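PDB 6TBL: MMS19 nucleotide excision repair protein homolog from Mus musculus, which belongs to the cytosolic iron-sulfur assembly (CIA) targeting complex and probably directs cluster insertion into apoproteins of DNA metabolism and genome integrity, this chain being the protein's C-terminal HEAT-repeat part. Local coordinates for residues A[25-29]-A[64-69]. Residues are numbered along the deposited sequence.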
ATOM      1  N   GLN A  25      39.443  -7.318   2.791  1.00 94.77           N
ATOM      2  CA  GLN A  25      38.016  -7.621   2.869  1.00 88.78           C
ATOM      3  C   GLN A  25      37.656  -8.801   1.972  1.00 86.78           C
ATOM      4  O   GLN A  25      37.000  -9.752   2.415  1.00 89.26           O
ATOM      5  CB  GLN A  25      37.200  -6.382   2.501  1.00 84.92           C
ATOM      6  CG  GLN A  25      37.414  -5.214   3.453  1.00 85.24           C
ATOM      7  CD  GLN A  25      36.837  -3.915   2.930  1.00 85.19           C
ATOM      8  OE1 GLN A  25      36.456  -3.813   1.765  1.00 94.72           O
ATOM      9  NE2 GLN A  25      36.769  -2.911   3.795  1.00 88.96           N
ATOM     10  N   LEU A  26      38.083  -8.759   0.708  1.00 78.24           N
ATOM     11  CA  LEU A  26      37.896  -9.909  -0.170  1.00 82.14           C
ATOM     12  C   LEU A  26      38.544 -11.160   0.401  1.00 86.53           C
ATOM     13  O   LEU A  26      38.014 -12.265   0.236  1.00 93.50           O
ATOM     14  CB  LEU A  26      38.462  -9.609  -1.558  1.00 70.95           C
ATOM     15  CG  LEU A  26      37.612  -8.683  -2.425  1.00 91.17           C
ATOM     16  CD1 LEU A  26      38.329  -8.349  -3.719  1.00 85.41           C
ATOM     17  CD2 LEU A  26      36.262  -9.324  -2.705  1.00 86.86           C
ATOM     18  N   SER A  27      39.679 -11.006   1.086  1.00 85.56           N
ATOM     19  CA  SER A  27      40.384 -12.160   1.632  1.00 84.36           C
ATOM     20  C   SER A  27      39.577 -12.830   2.738  1.00 87.79           C
ATOM     21  O   SER A  27      39.359 -14.048   2.710  1.00 92.80           O
ATOM     22  CB  SER A  27      41.760 -11.734   2.148  1.00 85.24           C
ATOM     23  OG  SER A  27      42.464 -12.833   2.696  1.00 93.67           O
ATOM     24  N   THR A  28      39.115 -12.052   3.719  1.00 82.13           N
ATOM     25  CA  THR A  28      38.378 -12.653   4.827  1.00 84.90           C
ATOM     26  C   THR A  28      37.004 -13.148   4.390  1.00 87.38           C
ATOM     27  O   THR A  28      36.513 -14.150   4.922  1.00 91.09           O
ATOM     28  CB  THR A  28      38.252 -11.661   5.985  1.00 87.92           C
ATOM     29  OG1 THR A  28      37.478 -12.246   7.040  1.00 94.99           O
ATOM     30  CG2 THR A  28      37.588 -10.373   5.529  1.00 95.31           C
ATOM     31  N   LEU A  29      36.377 -12.475   3.420  1.00 87.82           N
ATOM     32  CA  LEU A  29      35.063 -12.910   2.952  1.00 85.10           C
ATOM     33  C   LEU A  29      35.138 -14.270   2.269  1.00 82.33           C
ATOM     34  O   LEU A  29      34.203 -15.072   2.373  1.00 81.22           O
ATOM     35  CB  LEU A  29      34.465 -11.867   2.010  1.00 72.18           C
ATOM     36  CG  LEU A  29      33.920 -10.590   2.648  1.00 75.03           C
ATOM     37  CD1 LEU A  29      33.638  -9.539   1.588  1.00 78.18           C
ATOM     38  CD2 LEU A  29      32.662 -10.891   3.450  1.00 74.19           C
ATOM     39  N   ALA A  64      33.860  -6.109  -6.559  1.00 89.41           N
ATOM     40  CA  ALA A  64      34.110  -7.474  -6.108  1.00 79.64           C
ATOM     41  C   ALA A  64      33.768  -7.643  -4.634  1.00 84.21           C
ATOM     42  O   ALA A  64      33.283  -8.701  -4.220  1.00 86.48           O
ATOM     43  CB  ALA A  64      35.565  -7.856  -6.367  1.00 69.02           C
ATOM     44  N   VAL A  65      34.015  -6.610  -3.827  1.00 83.51           N
ATOM     45  CA  VAL A  65      33.684  -6.681  -2.408  1.00 82.78           C
ATOM     46  C   VAL A  65      32.174  -6.736  -2.214  1.00 81.83           C
ATOM     47  O   VAL A  65      31.665  -7.550  -1.435  1.00 81.50           O
ATOM     48  CB  VAL A  65      34.316  -5.499  -1.649  1.00 79.82           C
ATOM     49  CG1 VAL A  65      33.819  -5.460  -0.211  1.00 70.72           C
ATOM     50  CG2 VAL A  65      35.832  -5.603  -1.678  1.00 82.28           C
ATOM     51  N   ARG A  66      31.436  -5.876  -2.921  1.00 81.75           N
ATOM     52  CA  ARG A  66      29.979  -5.897  -2.816  1.00 77.00           C
ATOM     53  C   ARG A  66      29.420  -7.264  -3.191  1.00 75.57           C
ATOM     54  O   ARG A  66      28.488  -7.760  -2.547  1.00 78.76           O
ATOM     55  CB  ARG A  66      29.369  -4.807  -3.698  1.00 73.16           C
ATOM     56  CG  ARG A  66      29.565  -3.397  -3.167  1.00 80.73           C
ATOM     57  CD  ARG A  66      28.812  -2.365  -4.000  1.00 74.32           C
ATOM     58  NE  ARG A  66      29.648  -1.760  -5.035  1.00 77.54           N
ATOM     59  CZ  ARG A  66      29.490  -1.955  -6.339  1.00 82.77           C
ATOM     60  NH1 ARG A  66      28.519  -2.740  -6.781  1.00 95.06           N
ATOM     61  NH2 ARG A  66      30.300  -1.358  -7.203  1.00 91.72           N
ATOM     62  N   ILE A  67      29.990  -7.892  -4.219  1.00 73.51           N
ATOM     63  CA  ILE A  67      29.536  -9.217  -4.630  1.00 71.09           C
ATOM     64  C   ILE A  67      29.808 -10.240  -3.534  1.00 78.27           C
ATOM     65  O   ILE A  67      28.918 -11.002  -3.137  1.00 78.44           O
ATOM     66  CB  ILE A  67      30.201  -9.620  -5.958  1.00 76.97           C
ATOM     67  CG1 ILE A  67      29.656  -8.760  -7.101  1.00 73.40           C
ATOM     68  CG2 ILE A  67      29.997 -11.106  -6.231  1.00 62.59           C
ATOM     69  CD1 ILE A  67      30.311  -9.033  -8.429  1.00 69.28           C
ATOM     70  N   ALA A  68      31.043 -10.270  -3.027  1.00 63.60           N
ATOM     71  CA  ALA A  68      31.389 -11.230  -1.984  1.00 63.74           C
ATOM     72  C   ALA A  68      30.564 -11.000  -0.723  1.00 77.32           C
ATOM     73  O   ALA A  68      30.142 -11.960  -0.065  1.00 77.84           O
ATOM     74  CB  ALA A  68      32.883 -11.148  -1.672  1.00 65.07           C
ATOM     75  N   ALA A  69      30.318  -9.735  -0.375  1.00 73.98           N
ATOM     76  CA  ALA A  69      29.529  -9.434   0.815  1.00 71.74           C
ATOM     77  C   ALA A  69      28.109  -9.971   0.686  1.00 68.84           C
ATOM     78  O   ALA A  69      27.567 -10.548   1.638  1.00 69.15           O
ATOM     79  CB  ALA A  69      29.512  -7.928   1.069  1.00 71.16           C
TER
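Leu-26, Val-65 and Leu-29 bury the most surface (69, 66 and 63 Å²) where helix 22-38 of one HEAT repeat packs on helix 63-76 of the next. The short axes run nearly parallel, 21° apart and 9.7 Å at closest approach, as expected for equivalent helices of successive repeats in a solenoid. Register follows the helical repeat: CA of Leu-26 lies 5.8 Å from CA of Val-65, and, one turn on, CA of Leu-29 lies 6.4 Å from CA of Ala-68. Leu-26 CG meets Val-65 CG2 at 3.6 Å, while Leu-26 CD2 comes within 3.4 Å of Ala-64 O. Leu-29 CD1 reaches Ala-68 CB at 3.7 Å and Ala-69 N at 3.9 Å, the small alanines letting it approach the backbone; Phe-54 and Leu-57 of helix 47-57 also touch Leu-29. Gln-25 OE1 is 3.7 Å from Val-65 CG1, whereas its NE2 hydrogen-bonds to Cys-19 O. With 304 Å² buried between the two segments, both sides summed, and no hydrogen bond across, van der Waals packing of apolar side chains holds the repeats together here.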